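Side-chain contacts in agmatinase (Deinococcus radiodurans, PDB 1WOH), which probably hydrolyses agmatine to putrescine and urea, using a site that binds two manganese ions in each subunit: residues 14-19 with 62-67; 32-37 with 105-110; 56-61 with 288-293; 140-145 with 255-260. One frame throughout, in Å; residues are numbered along the deposited sequence.

Interaction 1: 14-19 with 62-67; sequences TFARAP and SVPPFT
V63 points its two methyl branches at A16 and R17, and P64 sets its CD beside the methyl group of A16. With CG1 of V63 anti to its own backbone N (chi1 -178°), that methyl meets the backbone oxygen of A16, V63 CG1 to A16 O being 3.6 Å. The other branch turns to the root of the arginine, V63 CG2 standing 4.2 Å from R17 CB. Next along the chain, P64 CD rests 3.8 Å from A16 CB. A16 and R17 both have positive phi, so the chain coils tightly here and offers the carbonyl of A16 to the valine. The coil is braced from within: T14 OG1 donates to A18 O at 2.8 Å, in the carbonyl plane and on a lone pair, and R17 N bonds T14 O. Behind the contact, P64 CA lies over one face of the F66 ring, 3.8 Å above its plane and toward the rim. The guanidinium of R17 leads on to G10 O, while R185 of a second subunit bonds the carbonyl oxygens of V63 and P65. No hydrogen bond joins the two segments. This loop ahead of strand 31-36 and the turn leading into strand 66-67 are therefore matched by methyl, methylene and carbonyl surfaces, and the polar groups of V63 and R17 are held by other parts of the assembly.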
loop_
_atom_site.group_PDB
_atom_site.type_symbol
_atom_site.label_atom_id
_atom_site.label_comp_id
_atom_site.label_asym_id
_atom_site.label_seq_id
_atom_site.Cartn_x
_atom_site.Cartn_y
_atom_site.Cartn_z
ATOM N N THR A 14 16.724 -10.087 16.055
ATOM C CA THR A 14 18.170 -9.890 16.022
ATOM C C THR A 14 18.581 -10.722 14.824
ATOM O O THR A 14 17.879 -11.671 14.462
ATOM C CB THR A 14 18.886 -10.395 17.300
ATOM O OG1 THR A 14 18.519 -11.754 17.572
ATOM C CG2 THR A 14 18.527 -9.519 18.480
ATOM N N PHE A 15 19.691 -10.377 14.183
ATOM C CA PHE A 15 20.074 -11.129 12.999
ATOM C C PHE A 15 20.298 -12.607 13.297
ATOM O O PHE A 15 21.111 -12.959 14.150
ATOM C CB PHE A 15 21.320 -10.538 12.342
ATOM C CG PHE A 15 21.478 -10.954 10.912
ATOM C CD1 PHE A 15 20.585 -10.497 9.947
ATOM C CD2 PHE A 15 22.465 -11.864 10.538
ATOM C CE1 PHE A 15 20.664 -10.945 8.628
ATOM C CE2 PHE A 15 22.558 -12.319 9.229
ATOM C CZ PHE A 15 21.653 -11.862 8.267
ATOM N N ALA A 16 19.557 -13.457 12.589
ATOM C CA ALA A 16 19.643 -14.907 12.750
ATOM C C ALA A 16 19.293 -15.317 14.178
ATOM O O ALA A 16 19.686 -16.388 14.647
ATOM C CB ALA A 16 21.044 -15.380 12.390
ATOM N N ARG A 17 18.543 -14.453 14.857
ATOM C CA ARG A 17 18.131 -14.676 16.241
ATOM C C ARG A 17 19.350 -14.871 17.149
ATOM O O ARG A 17 19.296 -15.573 18.158
ATOM C CB ARG A 17 17.186 -15.886 16.324
ATOM C CG ARG A 17 16.067 -15.723 17.349
ATOM C CD ARG A 17 15.159 -16.950 17.438
ATOM N NE ARG A 17 14.014 -16.935 16.521
ATOM C CZ ARG A 17 13.009 -16.066 16.588
ATOM N NH1 ARG A 17 13.001 -15.121 17.519
ATOM N NH2 ARG A 17 11.986 -16.166 15.751
ATOM N N ALA A 18 20.452 -14.221 16.791
ATOM C CA ALA A 18 21.684 -14.313 17.562
ATOM C C ALA A 18 21.630 -13.444 18.820
ATOM O O ALA A 18 20.856 -12.489 18.899
ATOM C CB ALA A 18 22.865 -13.895 16.693
ATOM N N PRO A 19 22.449 -13.774 19.827
ATOM C CA PRO A 19 22.466 -12.989 21.066
ATOM C C PRO A 19 22.933 -11.565 20.783
ATOM O O PRO A 19 23.763 -11.342 19.903
ATOM C CB PRO A 19 23.442 -13.765 21.950
ATOM C CG PRO A 19 24.369 -14.400 20.955
ATOM C CD PRO A 19 23.416 -14.882 19.894
ATOM N N SER A 62 15.254 -17.547 8.436
ATOM C CA SER A 62 16.475 -18.255 8.048
ATOM C C SER A 62 17.462 -18.423 9.208
ATOM O O SER A 62 18.633 -18.045 9.100
ATOM C CB SER A 62 17.171 -17.509 6.905
ATOM O OG SER A 62 16.332 -17.407 5.767
ATOM N N VAL A 63 16.994 -18.989 10.314
ATOM C CA VAL A 63 17.848 -19.196 11.476
ATOM C C VAL A 63 18.681 -20.466 11.286
ATOM O O VAL A 63 18.138 -21.538 11.019
ATOM C CB VAL A 63 17.010 -19.326 12.765
ATOM C CG1 VAL A 63 17.925 -19.489 13.967
ATOM C CG2 VAL A 63 16.125 -18.097 12.933
ATOM N N PRO A 64 20.012 -20.356 11.432
ATOM C CA PRO A 64 20.936 -21.484 11.275
ATOM C C PRO A 64 20.880 -22.448 12.457
ATOM O O PRO A 64 20.377 -22.099 13.522
ATOM C CB PRO A 64 22.287 -20.794 11.171
ATOM C CG PRO A 64 22.129 -19.670 12.158
ATOM C CD PRO A 64 20.746 -19.132 11.809
ATOM N N PRO A 65 21.409 -23.673 12.286
ATOM C CA PRO A 65 22.042 -24.195 11.071
ATOM C C PRO A 65 21.015 -24.680 10.048
ATOM O O PRO A 65 19.816 -24.691 10.326
ATOM C CB PRO A 65 22.914 -25.323 11.604
ATOM C CG PRO A 65 22.062 -25.874 12.702
ATOM C CD PRO A 65 21.551 -24.628 13.400
ATOM N N PHE A 66 21.494 -25.088 8.874
ATOM C CA PHE A 66 20.615 -25.549 7.803
ATOM C C PHE A 66 20.928 -26.951 7.292
ATOM O O PHE A 66 22.055 -27.238 6.895
ATOM C CB PHE A 66 20.687 -24.593 6.609
ATOM C CG PHE A 66 20.413 -23.157 6.955
ATOM C CD1 PHE A 66 21.459 -22.259 7.143
ATOM C CD2 PHE A 66 19.107 -22.701 7.084
ATOM C CE1 PHE A 66 21.208 -20.921 7.451
ATOM C CE2 PHE A 66 18.845 -21.367 7.392
ATOM C CZ PHE A 66 19.896 -20.477 7.576
ATOM N N THR A 67 19.910 -27.808 7.280
ATOM C CA THR A 67 20.050 -29.176 6.785
ATOM C C THR A 67 19.310 -29.249 5.445
ATOM O O THR A 67 18.094 -29.077 5.392
ATOM C CB THR A 67 19.432 -30.192 7.773
ATOM O OG1 THR A 67 19.971 -29.973 9.083
ATOM C CG2 THR A 67 19.746 -31.614 7.344
#

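Interaction 2: 32-37 with 105-110; sequences AALGVP and RQVRGR
No ring or other flat side chain takes part where A32 and L34 meet V107; the contact is made of methyl groups alone. It belongs to the alpha/beta fold of the arginase family: helix 93-108 is the link between parallel strands 80-85 and 114-118, a beta-alpha-beta crossover, and it passes over strand 31-36, which lies between them in the sheet. The nearby guanidinium of R110, just past the helix, takes no part in it: its NH1 reaches back to the helix carbonyl of Q106, R110 NH1 to Q106 O being 2.7 Å, but the bond is bent to 137° at the hydrogen and the oxygen stands 20° out of the guanidinium plane. R110 NE bonds G25 O, so two backbone oxygens hold the group. Across the contact V107 divides its branches between alternate residues of the strand, A33 pointing to the other face of the sheet. V107 CG1, anti to its backbone N (chi1 167°), presses on the alanine, while CG2 faces the leucine, whose chain runs at a slant to it and also touches F116 and A103. V107 CG1 lies 3.7 Å from A32 CB, and V107 CG2 lies 4.2 Å from L34 CD2.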
loop_
_atom_site.group_PDB
_atom_site.type_symbol
_atom_site.label_atom_id
_atom_site.label_comp_id
_atom_site.label_asym_id
_atom_site.label_seq_id
_atom_site.Cartn_x
_atom_site.Cartn_y
_atom_site.Cartn_z
ATOM N N ALA A 32 29.387 -12.003 13.104
ATOM C CA ALA A 32 28.795 -10.908 13.863
ATOM C C ALA A 32 28.177 -9.905 12.900
ATOM O O ALA A 32 28.816 -9.477 11.942
ATOM C CB ALA A 32 29.852 -10.217 14.732
ATOM N N ALA A 33 26.928 -9.549 13.153
ATOM C CA ALA A 33 26.224 -8.593 12.307
ATOM C C ALA A 33 26.272 -7.205 12.938
ATOM O O ALA A 33 26.211 -7.068 14.158
ATOM C CB ALA A 33 24.775 -9.033 12.131
ATOM N N LEU A 34 26.388 -6.180 12.098
ATOM C CA LEU A 34 26.416 -4.799 12.560
ATOM C C LEU A 34 25.608 -4.005 11.553
ATOM O O LEU A 34 25.842 -4.110 10.343
ATOM C CB LEU A 34 27.852 -4.256 12.604
ATOM C CG LEU A 34 27.942 -2.771 12.997
ATOM C CD1 LEU A 34 27.589 -2.616 14.462
ATOM C CD2 LEU A 34 29.337 -2.241 12.732
ATOM N N GLY A 35 24.653 -3.223 12.046
ATOM C CA GLY A 35 23.824 -2.442 11.148
ATOM C C GLY A 35 24.259 -0.999 11.020
ATOM O O GLY A 35 24.809 -0.420 11.960
ATOM N N VAL A 36 24.009 -0.425 9.845
ATOM C CA VAL A 36 24.349 0.962 9.556
ATOM C C VAL A 36 23.129 1.582 8.868
ATOM O O VAL A 36 23.073 1.664 7.638
ATOM C CB VAL A 36 25.567 1.051 8.614
ATOM C CG1 VAL A 36 26.017 2.503 8.492
ATOM C CG2 VAL A 36 26.707 0.169 9.138
ATOM N N PRO A 37 22.136 2.028 9.664
ATOM C CA PRO A 37 20.884 2.639 9.193
ATOM C C PRO A 37 21.073 4.065 8.697
ATOM O O PRO A 37 20.507 5.010 9.244
ATOM C CB PRO A 37 19.980 2.544 10.422
ATOM C CG PRO A 37 20.940 2.770 11.540
ATOM C CD PRO A 37 22.156 1.950 11.139
ATOM N N ARG A 105 35.572 -1.737 13.074
ATOM C CA ARG A 105 36.862 -2.231 13.554
ATOM C C ARG A 105 36.680 -3.080 14.804
ATOM O O ARG A 105 37.294 -4.145 14.938
ATOM C CB ARG A 105 37.813 -1.077 13.890
ATOM C CG ARG A 105 38.502 -0.438 12.703
ATOM C CD ARG A 105 39.887 0.050 13.109
ATOM N NE ARG A 105 40.547 0.813 12.053
ATOM C CZ ARG A 105 40.231 2.062 11.731
ATOM N NH1 ARG A 105 39.265 2.689 12.388
ATOM N NH2 ARG A 105 40.881 2.685 10.757
ATOM N N GLN A 106 35.849 -2.600 15.724
ATOM C CA GLN A 106 35.594 -3.316 16.970
ATOM C C GLN A 106 34.913 -4.655 16.718
ATOM O O GLN A 106 35.240 -5.655 17.356
ATOM C CB GLN A 106 34.732 -2.468 17.905
ATOM C CG GLN A 106 35.348 -1.122 18.262
ATOM C CD GLN A 106 34.481 -0.318 19.209
ATOM O OE1 GLN A 106 33.265 -0.222 19.028
ATOM N NE2 GLN A 106 35.104 0.275 20.224
ATOM N N VAL A 107 33.962 -4.672 15.794
ATOM C CA VAL A 107 33.253 -5.901 15.471
ATOM C C VAL A 107 34.170 -6.882 14.747
ATOM O O VAL A 107 34.172 -8.083 15.036
ATOM C CB VAL A 107 32.004 -5.606 14.609
ATOM C CG1 VAL A 107 31.450 -6.904 14.007
ATOM C CG2 VAL A 107 30.950 -4.934 15.473
ATOM N N ARG A 108 34.964 -6.370 13.817
ATOM C CA ARG A 108 35.884 -7.221 13.076
ATOM C C ARG A 108 36.847 -7.957 14.010
ATOM O O ARG A 108 37.136 -9.141 13.818
ATOM C CB ARG A 108 36.680 -6.383 12.076
ATOM C CG ARG A 108 36.381 -6.716 10.631
ATOM C CD ARG A 108 37.604 -7.306 9.956
ATOM N NE ARG A 108 38.663 -6.317 9.821
ATOM C CZ ARG A 108 39.899 -6.585 9.412
ATOM N NH1 ARG A 108 40.249 -7.822 9.090
ATOM N NH2 ARG A 108 40.787 -5.605 9.317
ATOM N N GLY A 109 37.330 -7.256 15.030
ATOM C CA GLY A 109 38.269 -7.856 15.958
ATOM C C GLY A 109 37.702 -8.891 16.909
ATOM O O GLY A 109 38.441 -9.474 17.703
ATOM N N ARG A 110 36.399 -9.133 16.838
ATOM C CA ARG A 110 35.780 -10.101 17.731
ATOM C C ARG A 110 35.056 -11.223 16.999
ATOM O O ARG A 110 34.360 -12.023 17.619
ATOM C CB ARG A 110 34.816 -9.386 18.680
ATOM C CG ARG A 110 35.498 -8.398 19.630
ATOM C CD ARG A 110 34.475 -7.534 20.340
ATOM N NE ARG A 110 35.060 -6.649 21.351
ATOM C CZ ARG A 110 35.911 -5.659 21.095
ATOM N NH1 ARG A 110 36.298 -5.406 19.853
ATOM N NH2 ARG A 110 36.380 -4.919 22.095
#

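Interaction 3: 56-61 with 288-293; sequences REASLR and LMARLV
S59, whose backbone N and CB both lie against the methyl of A290, has a hydroxyl held from two sides. S59 OG donates to R56 O at 2.6 Å, tilted 17° from the carbonyl plane, and accepts a bond from A16 N in the loop ahead of strand 31-36. A chi1 of 73° swings OG back over its own backbone, next to both N and the carbonyl carbon, which brings it to the oxygen three residues earlier in the helix. R56 O also takes weak bonds from the backbone N of S59 and of L60, so this carbonyl gathers three donors. The hydroxyl, turned to its own helix and the loop, points away from A290. A290 pushes its methyl between two neighbours: A290 CB is 3.7 Å from A58 CB and 3.8 Å from S59 N. S59 CB follows at 4.3 Å from A290 CB. Such short side chains let the backbones come very near, S59 CA to A290 CA being only 5.2 Å. The long side chains lead elsewhere: R56 makes salt bridges with D82 and D85, and R291 pairs with E295 and with E245 of a second subunit. The methyl of A58 also touches E286 and L287, and the ring of F15 packs by S59 and V293. Between helices 51-59 and 284-302 the chemistry is thus that of small residues: van der Waals contact alone joins the two segments, and the one hydroxyl at the seam is satisfied by partners outside helix 284-302.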
loop_
_atom_site.group_PDB
_atom_site.type_symbol
_atom_site.label_atom_id
_atom_site.label_comp_id
_atom_site.label_asym_id
_atom_site.label_seq_id
_atom_site.Cartn_x
_atom_site.Cartn_y
_atom_site.Cartn_z
ATOM N N ARG A 56 16.854 -8.059 9.787
ATOM C CA ARG A 56 16.853 -8.851 11.015
ATOM C C ARG A 56 15.521 -9.593 11.106
ATOM O O ARG A 56 15.481 -10.806 11.331
ATOM C CB ARG A 56 17.035 -7.953 12.244
ATOM C CG ARG A 56 18.421 -7.316 12.351
ATOM C CD ARG A 56 18.567 -6.505 13.635
ATOM N NE ARG A 56 19.963 -6.172 13.903
ATOM C CZ ARG A 56 20.532 -4.998 13.646
ATOM N NH1 ARG A 56 19.826 -4.003 13.105
ATOM N NH2 ARG A 56 21.816 -4.815 13.935
ATOM N N GLU A 57 14.428 -8.864 10.925
ATOM C CA GLU A 57 13.109 -9.480 10.974
ATOM C C GLU A 57 13.036 -10.620 9.959
ATOM O O GLU A 57 12.590 -11.724 10.283
ATOM C CB GLU A 57 12.029 -8.436 10.665
ATOM C CG GLU A 57 11.985 -7.289 11.662
ATOM C CD GLU A 57 11.053 -6.162 11.237
ATOM O OE1 GLU A 57 10.925 -5.184 11.998
ATOM O OE2 GLU A 57 10.454 -6.247 10.145
ATOM N N ALA A 58 13.492 -10.364 8.737
ATOM C CA ALA A 58 13.448 -11.389 7.696
ATOM C C ALA A 58 14.376 -12.576 7.969
ATOM O O ALA A 58 14.109 -13.690 7.514
ATOM C CB ALA A 58 13.783 -10.772 6.339
ATOM N N SER A 59 15.457 -12.344 8.704
ATOM C CA SER A 59 16.402 -13.419 8.993
ATOM C C SER A 59 15.822 -14.468 9.935
ATOM O O SER A 59 16.372 -15.567 10.054
ATOM C CB SER A 59 17.696 -12.861 9.589
ATOM O OG SER A 59 17.511 -12.430 10.921
ATOM N N LEU A 60 14.719 -14.136 10.601
ATOM C CA LEU A 60 14.094 -15.093 11.505
ATOM C C LEU A 60 13.479 -16.229 10.691
ATOM O O LEU A 60 13.096 -17.261 11.237
ATOM C CB LEU A 60 13.036 -14.409 12.379
ATOM C CG LEU A 60 13.590 -13.286 13.270
ATOM C CD1 LEU A 60 12.515 -12.818 14.242
ATOM C CD2 LEU A 60 14.809 -13.784 14.030
ATOM N N ARG A 61 13.394 -16.033 9.378
ATOM C CA ARG A 61 12.876 -17.054 8.476
ATOM C C ARG A 61 14.049 -17.904 7.994
ATOM O O ARG A 61 13.863 -18.857 7.235
ATOM C CB ARG A 61 12.190 -16.408 7.269
ATOM C CG ARG A 61 10.733 -16.048 7.483
ATOM C CD ARG A 61 9.823 -17.210 7.120
ATOM N NE ARG A 61 10.176 -18.431 7.834
ATOM C CZ ARG A 61 9.499 -19.573 7.751
ATOM N NH1 ARG A 61 8.421 -19.656 6.981
ATOM N NH2 ARG A 61 9.898 -20.633 8.442
ATOM N N LEU A 288 14.179 -12.443 0.708
ATOM C CA LEU A 288 15.173 -13.020 -0.175
ATOM C C LEU A 288 16.590 -12.559 0.125
ATOM O O LEU A 288 17.525 -13.354 0.051
ATOM C CB LEU A 288 14.844 -12.713 -1.636
ATOM C CG LEU A 288 14.014 -13.790 -2.342
ATOM C CD1 LEU A 288 12.720 -14.029 -1.573
ATOM C CD2 LEU A 288 13.736 -13.372 -3.778
ATOM N N MET A 289 16.761 -11.283 0.456
ATOM C CA MET A 289 18.102 -10.785 0.748
ATOM C C MET A 289 18.661 -11.272 2.084
ATOM O O MET A 289 19.877 -11.396 2.243
ATOM C CB MET A 289 18.132 -9.261 0.662
ATOM C CG MET A 289 17.983 -8.738 -0.763
ATOM S SD MET A 289 19.280 -9.267 -1.948
ATOM C CE MET A 289 20.590 -9.790 -0.854
ATOM N N ALA A 290 17.789 -11.546 3.049
ATOM C CA ALA A 290 18.256 -12.072 4.327
ATOM C C ALA A 290 18.741 -13.500 4.055
ATOM O O ALA A 290 19.755 -13.945 4.605
ATOM C CB ALA A 290 17.127 -12.088 5.347
ATOM N N ARG A 291 18.015 -14.217 3.198
ATOM C CA ARG A 291 18.406 -15.581 2.866
ATOM C C ARG A 291 19.734 -15.579 2.118
ATOM O O ARG A 291 20.582 -16.446 2.333
ATOM C CB ARG A 291 17.348 -16.272 2.002
ATOM C CG ARG A 291 17.735 -17.716 1.714
ATOM C CD ARG A 291 16.913 -18.363 0.625
ATOM N NE ARG A 291 17.773 -19.222 -0.186
ATOM C CZ ARG A 291 17.340 -20.207 -0.963
ATOM N NH1 ARG A 291 16.045 -20.478 -1.039
ATOM N NH2 ARG A 291 18.209 -20.905 -1.681
ATOM N N LEU A 292 19.916 -14.609 1.228
ATOM C CA LEU A 292 21.157 -14.528 0.472
ATOM C C LEU A 292 22.335 -14.415 1.431
ATOM O O LEU A 292 23.371 -15.051 1.232
ATOM C CB LEU A 292 21.163 -13.306 -0.466
ATOM C CG LEU A 292 22.353 -13.305 -1.432
ATOM C CD1 LEU A 292 21.965 -14.088 -2.684
ATOM C CD2 LEU A 292 22.735 -11.889 -1.839
ATOM N N VAL A 293 22.187 -13.597 2.470
ATOM C CA VAL A 293 23.274 -13.430 3.428
ATOM C C VAL A 293 23.542 -14.755 4.129
ATOM O O VAL A 293 24.696 -15.185 4.241
ATOM C CB VAL A 293 22.950 -12.351 4.491
ATOM C CG1 VAL A 293 24.029 -12.340 5.567
ATOM C CG2 VAL A 293 22.874 -10.968 3.828
#

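Interaction 4: 140-145 with 255-260; sequences VQLDAH and MKILAA
L142 sends both of its methyls from the sheet into helix 251-264, one to I257 and one to L258. CD1 settles against the end of the second leucine: L142 CD1 is 3.9 Å from L258 CG and equally far from L258 CD1, with L258 CD2 at 4.0 Å. CD2 slides past the isoleucine, the two chains running in opposite directions, and L142 CD2 comes within 3.9 Å of I257 CG2. That methyl is the isoleucine branch anti to its backbone N, since chi1 of -68° turns CG1 beside that nitrogen. Shortening L142 to an alanine is likely to open a gap between strand and helix, leaving I257 CG2 and L258 without the methyls they close on. The packing slackens at V140, which faces the helix but whose nearest approach, V140 CG1 to I257 CG2, is 4.8 Å, and the far flank of the helix is the solvent side, where K256 is exposed. Q141, pointing away from the helix, and the loop after the strand carry the polar part. Q141 NE2 donates to D143 OD2 in a nearly straight bond (162°), met on the anti side and 35° out of the carboxylate plane. H145 N bonds D143 OD1 at 2.9 Å from above that plane, closing an Asx turn. D143 binds both manganese ions and H145 binds the second, though this chain is modelled without them. Strand 137-142 thus packs helix 251-264 on one sheet face and leads into the two-manganese site of the arginase family.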
loop_
_atom_site.group_PDB
_atom_site.type_symbol
_atom_site.label_atom_id
_atom_site.label_comp_id
_atom_site.label_asym_id
_atom_site.label_seq_id
_atom_site.Cartn_x
_atom_site.Cartn_y
_atom_site.Cartn_z
ATOM N N VAL A 140 34.692 -7.951 -4.181
ATOM C CA VAL A 140 33.839 -8.561 -5.194
ATOM C C VAL A 140 32.525 -7.825 -4.968
ATOM O O VAL A 140 31.892 -7.963 -3.926
ATOM C CB VAL A 140 33.654 -10.079 -4.975
ATOM C CG1 VAL A 140 32.545 -10.597 -5.886
ATOM C CG2 VAL A 140 34.957 -10.809 -5.301
ATOM N N GLN A 141 32.146 -7.031 -5.957
ATOM C CA GLN A 141 30.962 -6.188 -5.881
ATOM C C GLN A 141 29.828 -6.578 -6.829
ATOM O O GLN A 141 30.024 -6.620 -8.047
ATOM C CB GLN A 141 31.421 -4.742 -6.162
ATOM C CG GLN A 141 30.345 -3.738 -6.513
ATOM C CD GLN A 141 30.921 -2.441 -7.082
ATOM O OE1 GLN A 141 32.123 -2.346 -7.364
ATOM N NE2 GLN A 141 30.061 -1.443 -7.270
ATOM N N LEU A 142 28.653 -6.879 -6.272
ATOM C CA LEU A 142 27.479 -7.199 -7.092
ATOM C C LEU A 142 26.753 -5.861 -7.130
ATOM O O LEU A 142 26.464 -5.286 -6.084
ATOM C CB LEU A 142 26.598 -8.257 -6.428
ATOM C CG LEU A 142 27.175 -9.671 -6.291
ATOM C CD1 LEU A 142 26.078 -10.600 -5.824
ATOM C CD2 LEU A 142 27.718 -10.156 -7.621
ATOM N N ASP A 143 26.440 -5.368 -8.318
ATOM C CA ASP A 143 25.852 -4.034 -8.393
ATOM C C ASP A 143 25.419 -3.713 -9.814
ATOM O O ASP A 143 26.038 -4.172 -10.778
ATOM C CB ASP A 143 26.949 -3.036 -7.981
ATOM C CG ASP A 143 26.414 -1.750 -7.397
ATOM O OD1 ASP A 143 25.314 -1.310 -7.787
ATOM O OD2 ASP A 143 27.128 -1.164 -6.549
ATOM N N ALA A 144 24.363 -2.919 -9.951
ATOM C CA ALA A 144 23.917 -2.493 -11.267
ATOM C C ALA A 144 24.759 -1.271 -11.637
ATOM O O ALA A 144 24.894 -0.930 -12.806
ATOM C CB ALA A 144 22.443 -2.101 -11.227
ATOM N N HIS A 145 25.318 -0.613 -10.625
ATOM C CA HIS A 145 26.109 0.593 -10.856
ATOM C C HIS A 145 27.568 0.440 -10.419
ATOM O O HIS A 145 27.875 -0.321 -9.507
ATOM C CB HIS A 145 25.449 1.776 -10.124
ATOM C CG HIS A 145 23.977 1.897 -10.387
ATOM N ND1 HIS A 145 23.022 1.586 -9.441
ATOM C CD2 HIS A 145 23.297 2.265 -11.498
ATOM C CE1 HIS A 145 21.818 1.757 -9.959
ATOM N NE2 HIS A 145 21.957 2.168 -11.207
ATOM N N MET A 255 23.897 -15.708 -6.381
ATOM C CA MET A 255 24.361 -16.695 -5.414
ATOM C C MET A 255 25.484 -17.573 -5.971
ATOM O O MET A 255 26.404 -17.947 -5.239
ATOM C CB MET A 255 23.178 -17.558 -4.957
ATOM C CG MET A 255 23.397 -18.294 -3.640
ATOM S SD MET A 255 23.851 -17.186 -2.289
ATOM C CE MET A 255 25.545 -17.698 -2.032
ATOM N N LYS A 256 25.414 -17.915 -7.254
ATOM C CA LYS A 256 26.465 -18.732 -7.862
ATOM C C LYS A 256 27.781 -17.952 -7.878
ATOM O O LYS A 256 28.855 -18.518 -7.666
ATOM C CB LYS A 256 26.100 -19.125 -9.295
ATOM C CG LYS A 256 25.040 -20.202 -9.400
ATOM C CD LYS A 256 24.897 -20.667 -10.840
ATOM C CE LYS A 256 23.906 -21.812 -10.965
ATOM N NZ LYS A 256 22.522 -21.388 -10.615
ATOM N N ILE A 257 27.687 -16.653 -8.141
ATOM C CA ILE A 257 28.867 -15.789 -8.174
ATOM C C ILE A 257 29.502 -15.732 -6.788
ATOM O O ILE A 257 30.715 -15.927 -6.638
ATOM C CB ILE A 257 28.490 -14.356 -8.628
ATOM C CG1 ILE A 257 28.077 -14.378 -10.098
ATOM C CG2 ILE A 257 29.683 -13.403 -8.443
ATOM C CD1 ILE A 257 27.421 -13.109 -10.566
ATOM N N LEU A 258 28.686 -15.470 -5.770
ATOM C CA LEU A 258 29.202 -15.402 -4.409
ATOM C C LEU A 258 29.757 -16.756 -3.957
ATOM O O LEU A 258 30.813 -16.824 -3.332
ATOM C CB LEU A 258 28.104 -14.947 -3.445
ATOM C CG LEU A 258 27.579 -13.526 -3.718
ATOM C CD1 LEU A 258 26.295 -13.276 -2.929
ATOM C CD2 LEU A 258 28.653 -12.498 -3.357
ATOM N N ALA A 259 29.040 -17.827 -4.276
ATOM C CA ALA A 259 29.475 -19.162 -3.879
ATOM C C ALA A 259 30.837 -19.490 -4.483
ATOM O O ALA A 259 31.716 -20.030 -3.802
ATOM C CB ALA A 259 28.440 -20.197 -4.310
ATOM N N ALA A 260 31.012 -19.156 -5.756
ATOM C CA ALA A 260 32.267 -19.425 -6.450
ATOM C C ALA A 260 33.419 -18.684 -5.787
ATOM O O ALA A 260 34.493 -19.250 -5.555
ATOM C CB ALA A 260 32.152 -19.018 -7.911
#

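Overall arrangement
Interactions 1 and 3 are close neighbours, their centres about 9 Å apart, tied by the S59 hydroxyl and by F15 CZ against V293 CG1 (3.6 Å). F15 also reaches interaction 2, where F15 CB touches A33 CB at 3.8 Å. Helix 284-302 carries the chain of contacts inward: L292 CD1 lies 3.6 Å from M255 SD, joining interaction 3 to interaction 4. Interactions 2 and 4 back the same parallel sheet on opposite sides of the chain's centre, about 14 Å apart at their nearest atoms. Only interaction 4 holds manganese ligands, and the L142 side chain is about 6 Å from that of D229, another ligand; the other three lie away from that site.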